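Immunity 23 family protein (Burkholderia dolosa AU0158, PDB 5FFP) probably acts as the immunity protein (antitoxin) of a contact-dependent growth inhibition system, neutralising the cognate CdiA toxin to protect the cell that makes it. Local coordinates at residues Asp74-Leu79 with Gly109-Leu114. Sequence-based numbering, arbitrary orientation.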
loop_
_atom_site.group_PDB
_atom_site.type_symbol
_atom_site.label_atom_id
_atom_site.label_comp_id
_atom_site.label_asym_id
_atom_site.label_seq_id
_atom_site.Cartn_x
_atom_site.Cartn_y
_atom_site.Cartn_z
ATOM N N ASP A 74 21.032 -2.338 -1.664
ATOM C CA ASP A 74 20.243 -2.528 -0.453
ATOM C C ASP A 74 19.137 -1.485 -0.348
ATOM O O ASP A 74 18.012 -1.816 0.007
ATOM C CB ASP A 74 21.136 -2.500 0.795
ATOM C CG ASP A 74 22.133 -3.648 0.827
ATOM O OD1 ASP A 74 22.610 -4.069 -0.245
ATOM O OD2 ASP A 74 22.452 -4.131 1.925
ATOM N N ALA A 75 19.449 -0.231 -0.669
ATOM C CA ALA A 75 18.452 0.847 -0.617
ATOM C C ALA A 75 17.249 0.572 -1.547
ATOM O O ALA A 75 16.091 0.695 -1.139
ATOM C CB ALA A 75 19.097 2.183 -0.961
ATOM N N TYR A 76 17.537 0.190 -2.786
ATOM C CA TYR A 76 16.483 -0.140 -3.748
ATOM C C TYR A 76 15.578 -1.282 -3.275
ATOM O O TYR A 76 14.379 -1.259 -3.522
ATOM C CB TYR A 76 17.102 -0.503 -5.092
ATOM C CG TYR A 76 16.100 -0.827 -6.183
ATOM C CD1 TYR A 76 15.371 0.177 -6.799
ATOM C CD2 TYR A 76 15.901 -2.134 -6.602
ATOM C CE1 TYR A 76 14.464 -0.113 -7.805
ATOM C CE2 TYR A 76 14.998 -2.437 -7.599
ATOM C CZ TYR A 76 14.274 -1.427 -8.192
ATOM O OH TYR A 76 13.378 -1.719 -9.194
ATOM N N ARG A 77 16.158 -2.269 -2.602
ATOM C CA ARG A 77 15.393 -3.382 -2.044
ATOM C C ARG A 77 14.519 -2.911 -0.902
ATOM O O ARG A 77 13.371 -3.303 -0.797
ATOM C CB ARG A 77 16.326 -4.476 -1.532
ATOM C CG ARG A 77 15.602 -5.733 -1.074
ATOM C CD ARG A 77 16.531 -6.943 -1.039
ATOM N NE ARG A 77 17.669 -6.732 -0.138
ATOM C CZ ARG A 77 18.938 -6.534 -0.505
ATOM N NH1 ARG A 77 19.291 -6.516 -1.790
ATOM N NH2 ARG A 77 19.869 -6.354 0.426
ATOM N N GLU A 78 15.076 -2.076 -0.035
ATOM C CA GLU A 78 14.325 -1.519 1.081
ATOM C C GLU A 78 13.194 -0.589 0.592
ATOM O O GLU A 78 12.129 -0.519 1.198
ATOM C CB GLU A 78 15.283 -0.791 2.038
ATOM C CG GLU A 78 14.647 0.007 3.177
ATOM C CD GLU A 78 13.609 -0.771 3.969
ATOM O OE1 GLU A 78 13.791 -1.994 4.177
ATOM O OE2 GLU A 78 12.592 -0.155 4.383
ATOM N N LEU A 79 13.423 0.128 -0.500
ATOM C CA LEU A 79 12.434 1.083 -0.994
ATOM C C LEU A 79 11.281 0.370 -1.689
ATOM O O LEU A 79 10.122 0.797 -1.610
ATOM C CB LEU A 79 13.108 2.069 -1.937
ATOM C CG LEU A 79 13.945 3.117 -1.200
ATOM C CD1 LEU A 79 15.015 3.688 -2.121
ATOM C CD2 LEU A 79 13.043 4.214 -0.655
ATOM N N GLY A 109 8.225 -0.831 -15.349
ATOM C CA GLY A 109 8.991 -1.494 -14.307
ATOM C C GLY A 109 10.237 -0.781 -13.866
ATOM O O GLY A 109 11.120 -1.398 -13.267
ATOM N N TYR A 110 10.332 0.509 -14.162
ATOM C CA TYR A 110 11.451 1.301 -13.683
ATOM C C TYR A 110 10.971 1.993 -12.448
ATOM O O TYR A 110 10.038 2.783 -12.484
ATOM C CB TYR A 110 11.918 2.294 -14.726
ATOM C CG TYR A 110 12.538 1.661 -15.972
ATOM C CD1 TYR A 110 13.856 1.214 -15.968
ATOM C CD2 TYR A 110 11.822 1.566 -17.175
ATOM C CE1 TYR A 110 14.434 0.666 -17.109
ATOM C CE2 TYR A 110 12.393 1.019 -18.329
ATOM C CZ TYR A 110 13.690 0.567 -18.293
ATOM O OH TYR A 110 14.267 0.012 -19.421
ATOM N N TYR A 111 11.608 1.668 -11.334
ATOM C CA TYR A 111 11.266 2.264 -10.057
ATOM C C TYR A 111 12.400 3.177 -9.674
ATOM O O TYR A 111 13.549 2.750 -9.585
ATOM C CB TYR A 111 11.008 1.168 -9.028
ATOM C CG TYR A 111 9.692 0.454 -9.332
ATOM C CD1 TYR A 111 8.476 1.055 -9.025
ATOM C CD2 TYR A 111 9.670 -0.774 -9.983
ATOM C CE1 TYR A 111 7.277 0.444 -9.342
ATOM C CE2 TYR A 111 8.465 -1.398 -10.292
ATOM C CZ TYR A 111 7.271 -0.782 -9.967
ATOM O OH TYR A 111 6.055 -1.379 -10.257
ATOM N N ILE A 112 12.078 4.450 -9.486
ATOM C CA ILE A 112 13.091 5.470 -9.352
ATOM C C ILE A 112 12.756 6.305 -8.152
ATOM O O ILE A 112 11.671 6.890 -8.091
ATOM C CB ILE A 112 13.129 6.347 -10.611
ATOM C CG1 ILE A 112 13.536 5.494 -11.822
ATOM C CG2 ILE A 112 14.111 7.499 -10.427
ATOM C CD1 ILE A 112 13.088 6.094 -13.126
ATOM N N PHE A 113 13.684 6.361 -7.199
ATOM C CA PHE A 113 13.386 6.936 -5.908
ATOM C C PHE A 113 14.272 8.139 -5.643
ATOM O O PHE A 113 15.410 8.177 -6.095
ATOM C CB PHE A 113 13.582 5.892 -4.806
ATOM C CG PHE A 113 12.720 4.651 -4.954
ATOM C CD1 PHE A 113 11.406 4.627 -4.484
ATOM C CD2 PHE A 113 13.245 3.495 -5.510
ATOM C CE1 PHE A 113 10.621 3.490 -4.602
ATOM C CE2 PHE A 113 12.478 2.348 -5.627
ATOM C CZ PHE A 113 11.160 2.342 -5.168
ATOM N N LEU A 114 13.739 9.115 -4.913
ATOM C CA LEU A 114 14.497 10.258 -4.460
ATOM C C LEU A 114 14.764 10.141 -2.948
ATOM O O LEU A 114 13.824 9.981 -2.157
ATOM C CB LEU A 114 13.713 11.526 -4.734
ATOM C CG LEU A 114 14.474 12.854 -4.641
ATOM C CD1 LEU A 114 15.614 12.909 -5.637
ATOM C CD2 LEU A 114 13.531 14.026 -4.869
#
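Helix-on-sheet packing joins Tyr76 and Leu79 of helix 72-83 to Tyr111 and Phe113 on strand 110-117, which pairs antiparallel with strand 120-127 and also bonds to Val100 and His98. The segment axes cross at 101° and approach to 9.8 Å. The contact is buried and mostly apolar, with no hydrogen bond across it. Leu79 lies over one face of the Phe113 ring. Its CB makes a CH-pi contact 3.6 Å from the ring centroid, only 6° off the normal. Leu79 CD1 lies nearer the base of the ring, 3.8 Å from Phe113 CB.

Tyr76 comes to the edge of the Phe113 ring instead, with CD1 3.8 Å from CE2. Its CG is anti to the backbone N (chi1 -178°), which carries the ring out from the helix toward the strand. The Tyr76 hydroxyl lies beside Tyr111 and hydrogen-bonds to Lys128 O, so this buried polar end is satisfied. The CB of Tyr111 faces the helix, while the ring turns off to meet Phe84 edge-to-face, and its OH bonds to Gly90 O of the second subunit. Tyr111 CB packs 3.7 Å from Tyr76 OH, while Tyr111 O sits at the Tyr76 ring edge, 3.5 Å from CE1.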